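Local atomic coordinates of uncharacterized protein YPL067C (Saccharomyces cerevisiae, PDB entry 5KCI), a protein that is of unknown function but belongs to the DUF3605 family as a cytoplasmic yeast protein, with a possible link to amyloid toxicity. Residues A[24-28]-A[29-33]; A[80-83]-A[84-88]; A[115-119]-A[120-124]; A[142-146]-A[147-151]. One frame throughout, in Å; residues are numbered along the deposited sequence. Where two conformers were deposited one is given.

Interaction 1: residues A[24-28]-A[29-33]; sequences EIIES and GELAR
I25 CG1 stands anti to its carbonyl carbon (chi1 -68°), which turns the CG2 methyl past the helix end and onto E30. S28 OG sits between its own N and carbonyl carbon (chi1 66°), and from there it reaches back to I25 and alongside E30. The setting is a Schellman motif that ends helix 19-28. G29 is its C' residue, with positive phi. G29 N donates to I26 O (3.2 Å), and E30 N makes a weak bond to I25 O (3.2 Å). S28 OG also donates to I25 O, at 3.0 Å and from above the carbonyl plane. I25 O thus takes two donors, the amide of E30 only weakly. A CB on G29 would run into S28 O. I25 CG2 comes within 3.1 Å of E30 O, a close fit of methyl and carbonyl. The E30 chain passes S28, with its CG 3.4 Å from S28 OG. E30 is the centre of an inverse gamma turn, which sends the chain into the 3-10 segment 31-33. There L31 folds back toward I26. I26 and L31 both lean on F152 of strand 149-152, while G29 O takes a bond from Y155 OH. Farther out, the extended E30 side chain ends in a salt bridge, its OE1 3.3 Å from R33 NE.

Interaction 2: residues A[80-83]-A[84-88]; sequences AFSS and STLYA
Y87 sends its ring back over the loop that precedes it, against F81 and S83. Its CG stands between the backbone N and the carbonyl carbon (chi1 56°), and this brings the ring back against 80-83. CB lies 4.0 Å from F81 CD1, and CG is close to the same atom. Next on the ring, Y87 CD2 meets F81 CD1 at 3.7 Å. Beyond it Y87 CE2 approaches S83 O at 3.1 Å, on a slant to the ring. At the tip, Y87 OH is hydrogen-bonded to F195 O. The two rings form an offset edge-to-face pair, the edge of F81 toward the face of Y87, with planes at 64°. S84 O lies over the other face of Y87. A serine in place of Y87 would probably leave the edge of F81 without its aromatic face and F195 O without the phenol.

S83 O also accepts from L86 N (3.0 Å, N-H...O 161°), which closes a type I turn through S84 and T85. S83 OG and T85 OG1 share a weak hydrogen bond at 3.3 Å. A water accepts from F81 N and donates to L86 O, and so bridges the two residues. The Y87 side chain is about 7 Å from a bound zinc ion. The loop leads into outer strand 87-91, which pairs with strand 102-109. F81 packs on L107 and S109 of that strand, and F133 of helix 120-135 meets both aromatic rings.

Interaction 3: residues A[115-119]-A[120-124]; sequences VHSPD and KAVRE
R123 folds its guanidinium back along the loop and turns an edge to the main chain of S117. In this conformer, one of two, R123 NE lies 2.6 Å from S117 O, nearly on the line of the C=O. R123 NH2 also donates to S117 O, at 2.8 Å, on a lone pair. The oxygen lies in the guanidinium plane, so the grip is side-on and both nitrogens hold one atom. The same conformer crowds R123 NH2 against P118 O, so the details of the grip are less certain. The arginine gets there with CG between its backbone N and carbonyl carbon (chi1 89°) and a bend at chi3. K120 CA and D119 C lie over one face of the group.

D119 is the N-cap of helix 120-135. Its CG is anti to the backbone N (chi1 -167°), which places the carboxylate over the first helical turn. D119 OD1 accepts from V122 N at 3.0 Å, met from above the carboxylate plane, and more weakly from A121 N at 2.9 Å. These bonds satisfy amides at the start of the helix, and the amide dipoles there probably favour a charged carboxylate. D119 and V122 side chains cross at about a right angle, with V122 CG2 3.5 Å from D119 OD1. Ahead of the cap, S117 makes an ST turn: its OG accepts from D119 N at 3.0 Å. A glycine in place of S117 would probably leave D119 N without this acceptor and set the cap residue freer to move. S117 CB and OG also lie alongside V122 CG1, 3.9 Å from S117 CB, and V122 leans on P114.

Interaction 4: residues A[142-146]-A[147-151]; sequences PLLSS and GHVAW
S146, H148 and V149 carry most of this contact at the end of helix 141-146. S146 CB points into the imidazole face of H148. It lies 3.8 Å from the ring centroid and 23° off the ring normal, a CH-pi contact. S146 O lies over a face of the ring too, nearer its rim, 3.4 Å from H148 CD2. The hydroxyl of S146 is used differently. S146 OG donates to P142 O at 2.9 Å, while S146 N reaches the same oxygen from the opposite face of its plane. R177 also bonds S146 OG.

V149 meets the helix end at the leucines instead. Its CG2 is the methyl anti to the carbonyl carbon, and that position lays it into the angle between two leucines. It is 3.6 Å from L144 CD2 and 3.7 Å from L143 CB.

The turn between these groups is a Schellman motif. H148 N donates to L143 O (2.8 Å, N-H...O 165°). G147 N donates to L144 O (3.0 Å). G147 has positive phi, and a CB on it would clash with S146 O. The two bonds close the helix and turn the chain directly into strand 149-152. This strand is an outer one of the sheet and runs antiparallel to strand 165-172, where L171 supports both L143 and V149. The H148 ring meets F172 of that strand edge-to-face, and also W19 of helix 19-28.

All four contacts are local turns where a helix or strand starts or stops. Interactions 1 and 2 are partly buried; 3 and 4 lie at the surface. Interactions 1 and 4 both end a helix through a glycine, but only 4 runs straight into a strand. Interaction 3 starts a helix, with a carboxylate cap and an arginine. Interaction 2 is aromatic and lies on the opposite side of the chain's centre from interaction 1. Interactions 2 and 4 lead into the two outermost strands of the same sheet. Segment 147-151 joins three of them: I26 of interaction 1 packs on A150 and W151, V115 of interaction 3 touches W151, and interaction 2 touches no other.

Interaction 1: residues A[24-28]-A[29-33]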
# COMPACT_ATOMS: atom_id res chain seq x y z
N GLU A 24 11.23 8.70 -9.34
CA GLU A 24 10.96 9.79 -10.28
C GLU A 24 9.52 9.74 -10.78
O GLU A 24 8.85 10.77 -10.88
CB GLU A 24 11.93 9.73 -11.45
CG GLU A 24 13.37 10.11 -11.11
CD GLU A 24 14.36 9.76 -12.21
OE1 GLU A 24 13.92 9.46 -13.34
OE2 GLU A 24 15.58 9.79 -11.95
N ILE A 25 9.03 8.54 -11.09
CA ILE A 25 7.64 8.37 -11.52
C ILE A 25 6.67 8.81 -10.43
O ILE A 25 5.67 9.49 -10.70
CB ILE A 25 7.41 6.91 -11.95
CG1 ILE A 25 8.20 6.62 -13.23
CG2 ILE A 25 5.91 6.62 -12.18
CD1 ILE A 25 8.31 5.14 -13.59
N ILE A 26 6.93 8.41 -9.18
CA ILE A 26 6.01 8.78 -8.10
C ILE A 26 6.01 10.29 -7.92
O ILE A 26 4.95 10.92 -7.73
CB ILE A 26 6.40 8.04 -6.81
CG1 ILE A 26 6.03 6.56 -6.91
CG2 ILE A 26 5.71 8.64 -5.59
CD1 ILE A 26 6.60 5.70 -5.76
N GLU A 27 7.19 10.90 -7.99
CA GLU A 27 7.35 12.34 -7.86
C GLU A 27 6.64 13.09 -8.98
O GLU A 27 6.03 14.13 -8.74
CB GLU A 27 8.84 12.68 -7.86
CG GLU A 27 9.19 14.16 -7.87
CD GLU A 27 8.87 14.85 -6.56
OE1 GLU A 27 8.48 14.16 -5.59
OE2 GLU A 27 9.03 16.09 -6.50
N SER A 28 6.75 12.61 -10.21
CA SER A 28 6.08 13.27 -11.32
C SER A 28 4.59 13.01 -11.34
O SER A 28 3.86 13.72 -12.04
CB SER A 28 6.71 12.82 -12.65
OG SER A 28 6.45 11.46 -12.89
N GLY A 29 4.11 12.04 -10.57
CA GLY A 29 2.70 11.68 -10.59
C GLY A 29 2.29 10.89 -11.80
O GLY A 29 1.08 10.70 -12.02
N GLU A 30 3.25 10.39 -12.59
CA GLU A 30 2.94 9.60 -13.78
C GLU A 30 2.74 8.13 -13.41
O GLU A 30 3.41 7.21 -13.92
CB GLU A 30 4.04 9.78 -14.83
CG GLU A 30 4.15 11.21 -15.32
CD GLU A 30 5.34 11.44 -16.23
OE1 GLU A 30 6.01 10.46 -16.61
OE2 GLU A 30 5.61 12.62 -16.55
N LEU A 31 1.79 7.92 -12.50
CA LEU A 31 1.61 6.62 -11.87
C LEU A 31 1.16 5.54 -12.85
O LEU A 31 1.40 4.35 -12.60
CB LEU A 31 0.60 6.72 -10.73
CG LEU A 31 0.89 7.65 -9.57
CD1 LEU A 31 -0.22 7.54 -8.52
CD2 LEU A 31 2.25 7.37 -8.92
N ALA A 32 0.52 5.91 -13.96
CA ALA A 32 0.07 4.89 -14.90
C ALA A 32 1.24 4.12 -15.48
O ALA A 32 1.10 2.95 -15.86
CB ALA A 32 -0.75 5.51 -16.02
N ARG A 33 2.41 4.77 -15.55
CA ARG A 33 3.66 4.13 -16.01
C ARG A 33 4.10 2.97 -15.13
O ARG A 33 4.99 2.20 -15.55
CB ARG A 33 4.78 5.16 -16.04
CG ARG A 33 4.77 6.11 -17.20
CD ARG A 33 5.91 7.11 -17.05
NE ARG A 33 6.36 7.68 -18.33
CZ ARG A 33 7.43 7.29 -19.01
NH1 ARG A 33 8.21 6.31 -18.56
NH2 ARG A 33 7.74 7.88 -20.15

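Interaction 2: residues A[80-83]-A[84-88]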
# COMPACT_ATOMS: atom_id res chain seq x y z
N ALA A 80 -7.13 8.46 11.03
CA ALA A 80 -6.52 7.40 10.26
C ALA A 80 -5.26 6.95 10.98
O ALA A 80 -4.54 7.78 11.53
CB ALA A 80 -6.19 7.89 8.86
N PHE A 81 -5.05 5.64 11.05
CA PHE A 81 -3.86 5.02 11.62
C PHE A 81 -3.74 5.18 13.14
O PHE A 81 -2.73 4.74 13.72
CB PHE A 81 -2.58 5.55 10.96
CG PHE A 81 -2.60 5.46 9.46
CD1 PHE A 81 -2.91 4.25 8.84
CD2 PHE A 81 -2.35 6.57 8.68
CE1 PHE A 81 -2.96 4.16 7.46
CE2 PHE A 81 -2.40 6.49 7.31
CZ PHE A 81 -2.71 5.29 6.69
N SER A 82 -4.75 5.77 13.81
CA SER A 82 -4.70 5.99 15.25
C SER A 82 -4.86 4.71 16.04
O SER A 82 -4.58 4.71 17.24
CB SER A 82 -5.82 6.93 15.69
OG SER A 82 -7.06 6.29 15.47
N SER A 83 -5.32 3.64 15.41
CA SER A 83 -5.52 2.36 16.07
C SER A 83 -5.29 1.25 15.06
O SER A 83 -5.66 1.40 13.89
CB SER A 83 -6.93 2.25 16.66
OG SER A 83 -7.18 0.93 17.09
N SER A 84 -4.69 0.14 15.50
CA SER A 84 -4.37 -0.94 14.57
C SER A 84 -5.61 -1.57 13.95
O SER A 84 -5.51 -2.25 12.92
CB SER A 84 -3.52 -2.01 15.27
OG SER A 84 -4.22 -2.65 16.32
N THR A 85 -6.78 -1.37 14.55
CA THR A 85 -8.00 -1.90 13.97
C THR A 85 -8.45 -1.13 12.74
O THR A 85 -9.41 -1.56 12.08
CB THR A 85 -9.16 -1.85 14.99
OG1 THR A 85 -9.53 -0.48 15.20
CG2 THR A 85 -8.75 -2.46 16.31
N LEU A 86 -7.84 0.01 12.45
CA LEU A 86 -8.29 0.89 11.38
C LEU A 86 -7.49 0.71 10.09
O LEU A 86 -7.75 1.43 9.12
CB LEU A 86 -8.18 2.35 11.84
CG LEU A 86 -9.10 2.77 13.00
CD1 LEU A 86 -8.91 4.23 13.37
CD2 LEU A 86 -10.56 2.52 12.65
N TYR A 87 -6.52 -0.20 10.07
CA TYR A 87 -5.74 -0.41 8.86
C TYR A 87 -5.24 -1.84 8.80
O TYR A 87 -5.30 -2.59 9.77
CB TYR A 87 -4.56 0.60 8.81
CG TYR A 87 -3.65 0.55 10.00
CD1 TYR A 87 -2.60 -0.37 10.09
CD2 TYR A 87 -3.85 1.41 11.06
CE1 TYR A 87 -1.76 -0.39 11.21
CE2 TYR A 87 -3.03 1.39 12.18
CZ TYR A 87 -2.00 0.49 12.26
OH TYR A 87 -1.19 0.47 13.39
N ALA A 88 -4.72 -2.21 7.63
CA ALA A 88 -4.17 -3.54 7.44
C ALA A 88 -3.16 -3.49 6.30
O ALA A 88 -3.39 -2.81 5.30
CB ALA A 88 -5.27 -4.56 7.13
O HOH W 1 -6.62 4.04 9.31

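Interaction 3: residues A[115-119]-A[120-124]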
# COMPACT_ATOMS: atom_id res chain seq x y z
N VAL A 115 -5.49 12.14 -0.59
CA VAL A 115 -4.15 12.49 -1.05
C VAL A 115 -4.08 13.08 -2.45
O VAL A 115 -3.01 13.55 -2.86
CB VAL A 115 -3.23 11.26 -0.96
CG1 VAL A 115 -3.14 10.77 0.47
CG2 VAL A 115 -3.72 10.13 -1.88
N HIS A 116 -5.16 13.03 -3.23
CA HIS A 116 -5.23 13.60 -4.56
C HIS A 116 -6.38 14.60 -4.63
O HIS A 116 -7.15 14.61 -5.59
CB HIS A 116 -5.42 12.52 -5.63
CG HIS A 116 -4.28 11.54 -5.75
ND1 HIS A 116 -2.99 11.94 -6.04
CD2 HIS A 116 -4.25 10.19 -5.70
CE1 HIS A 116 -2.21 10.88 -6.11
NE2 HIS A 116 -2.95 9.80 -5.90
N SER A 117 -6.54 15.41 -3.59
CA SER A 117 -7.62 16.39 -3.58
C SER A 117 -7.23 17.59 -4.43
O SER A 117 -6.05 17.93 -4.54
CB SER A 117 -7.92 16.83 -2.16
OG SER A 117 -8.66 18.04 -2.14
N PRO A 118 -8.21 18.26 -5.04
CA PRO A 118 -7.91 19.53 -5.74
C PRO A 118 -7.48 20.62 -4.77
O PRO A 118 -6.70 21.50 -5.15
CB PRO A 118 -9.23 19.86 -6.44
CG PRO A 118 -10.27 19.23 -5.57
CD PRO A 118 -9.66 17.99 -5.00
N ASP A 119 -7.97 20.57 -3.54
CA ASP A 119 -7.53 21.47 -2.48
C ASP A 119 -6.09 21.16 -2.09
O ASP A 119 -5.81 20.14 -1.44
CB ASP A 119 -8.46 21.34 -1.28
CG ASP A 119 -8.28 22.46 -0.27
OD1 ASP A 119 -7.19 22.56 0.32
OD2 ASP A 119 -9.21 23.26 -0.06
N LYS A 120 -5.15 22.02 -2.48
CA LYS A 120 -3.75 21.77 -2.13
C LYS A 120 -3.56 21.61 -0.62
O LYS A 120 -2.71 20.83 -0.19
CB LYS A 120 -2.84 22.88 -2.66
CG LYS A 120 -1.35 22.65 -2.33
CD LYS A 120 -0.43 23.60 -3.07
CE LYS A 120 1.03 23.40 -2.66
NZ LYS A 120 1.96 24.32 -3.35
N ALA A 121 -4.31 22.36 0.20
CA ALA A 121 -4.13 22.25 1.64
C ALA A 121 -4.53 20.87 2.14
O ALA A 121 -3.81 20.25 2.93
CB ALA A 121 -4.94 23.33 2.36
N VAL A 122 -5.68 20.38 1.65
CA VAL A 122 -6.15 19.05 2.01
C VAL A 122 -5.20 18.00 1.49
O VAL A 122 -4.81 17.06 2.22
CB VAL A 122 -7.57 18.84 1.47
CG1 VAL A 122 -8.04 17.40 1.70
CG2 VAL A 122 -8.54 19.83 2.10
N ARG A 123 -4.77 18.11 0.23
CA ARG A 123 -3.92 17.07 -0.34
C ARG A 123 -2.58 16.98 0.39
O ARG A 123 -2.12 15.89 0.74
CB ARG A 123 -3.72 17.30 -1.84
CG ARG A 123 -2.53 18.18 -2.24
CD ARG A 123 -2.34 18.17 -3.76
NE ARG A 123 -3.52 18.64 -4.48
CZ ARG A 123 -3.62 19.79 -5.14
NH1 ARG A 123 -2.61 20.64 -5.21
NH2 ARG A 123 -4.74 20.09 -5.74
N GLU A 124 -1.94 18.13 0.62
CA GLU A 124 -0.69 18.14 1.38
C GLU A 124 -0.88 17.59 2.79
O GLU A 124 0.03 16.93 3.33
CB GLU A 124 -0.13 19.57 1.45
CG GLU A 124 0.44 20.09 0.14
CD GLU A 124 1.67 19.34 -0.29
OE1 GLU A 124 2.76 19.57 0.30
OE2 GLU A 124 1.56 18.51 -1.22

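Interaction 4: residues A[142-146]-A[147-151]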
# COMPACT_ATOMS: atom_id res chain seq x y z
N PRO A 142 15.67 1.05 9.03
CA PRO A 142 16.85 1.18 8.18
C PRO A 142 16.49 1.49 6.74
O PRO A 142 17.20 2.26 6.09
CB PRO A 142 17.56 -0.17 8.34
CG PRO A 142 16.55 -1.09 8.67
CD PRO A 142 15.46 -0.35 9.45
N LEU A 143 15.34 0.99 6.27
CA LEU A 143 14.85 1.34 4.93
C LEU A 143 14.54 2.82 4.82
O LEU A 143 14.91 3.47 3.83
CB LEU A 143 13.61 0.52 4.60
CG LEU A 143 13.81 -0.99 4.55
CD1 LEU A 143 12.47 -1.70 4.35
CD2 LEU A 143 14.76 -1.39 3.47
N LEU A 144 13.86 3.37 5.82
CA LEU A 144 13.61 4.81 5.79
C LEU A 144 14.93 5.56 5.78
O LEU A 144 15.09 6.53 5.02
CB LEU A 144 12.80 5.22 7.00
CG LEU A 144 11.40 4.61 7.02
CD1 LEU A 144 10.82 4.62 8.43
CD2 LEU A 144 10.51 5.42 6.05
N SER A 145 15.89 5.12 6.61
CA SER A 145 17.16 5.82 6.67
C SER A 145 17.83 5.81 5.31
O SER A 145 18.50 6.77 4.95
CB SER A 145 18.09 5.18 7.72
OG SER A 145 17.49 5.14 8.99
N SER A 146 17.61 4.74 4.54
CA SER A 146 18.18 4.58 3.20
C SER A 146 17.40 5.26 2.07
O SER A 146 17.88 5.25 0.93
CB SER A 146 18.28 3.09 2.90
OG SER A 146 19.08 2.41 3.87
N GLY A 147 16.23 5.84 2.31
CA GLY A 147 15.40 6.30 1.21
C GLY A 147 14.73 5.17 0.44
O GLY A 147 14.40 5.33 -0.73
N HIS A 148 14.52 4.03 1.09
CA HIS A 148 14.09 2.81 0.42
C HIS A 148 12.66 2.44 0.78
O HIS A 148 12.27 1.28 0.71
CB HIS A 148 15.06 1.68 0.74
CG HIS A 148 16.35 1.81 0.00
ND1 HIS A 148 17.44 0.99 0.22
CD2 HIS A 148 16.71 2.67 -0.98
CE1 HIS A 148 18.42 1.35 -0.59
NE2 HIS A 148 18.01 2.37 -1.33
N VAL A 149 11.88 3.45 1.15
CA VAL A 149 10.44 3.32 1.30
C VAL A 149 9.79 4.34 0.38
O VAL A 149 10.15 5.52 0.41
CB VAL A 149 9.98 3.57 2.74
CG1 VAL A 149 8.45 3.34 2.86
CG2 VAL A 149 10.73 2.68 3.71
N ALA A 150 8.82 3.90 -0.41
CA ALA A 150 8.05 4.84 -1.22
C ALA A 150 6.59 4.41 -1.19
O ALA A 150 6.27 3.28 -0.86
CB ALA A 150 8.53 4.88 -2.68
N TRP A 151 5.71 5.33 -1.59
CA TRP A 151 4.30 4.97 -1.59
C TRP A 151 3.57 5.82 -2.61
O TRP A 151 4.02 6.91 -2.98
CB TRP A 151 3.66 5.13 -0.20
CG TRP A 151 3.56 6.53 0.30
CD1 TRP A 151 4.49 7.22 1.04
CD2 TRP A 151 2.44 7.44 0.13
NE1 TRP A 151 4.03 8.49 1.32
CE2 TRP A 151 2.78 8.64 0.78
CE3 TRP A 151 1.21 7.34 -0.52
CZ2 TRP A 151 1.92 9.76 0.81
CZ3 TRP A 151 0.35 8.46 -0.49
CH2 TRP A 151 0.71 9.64 0.17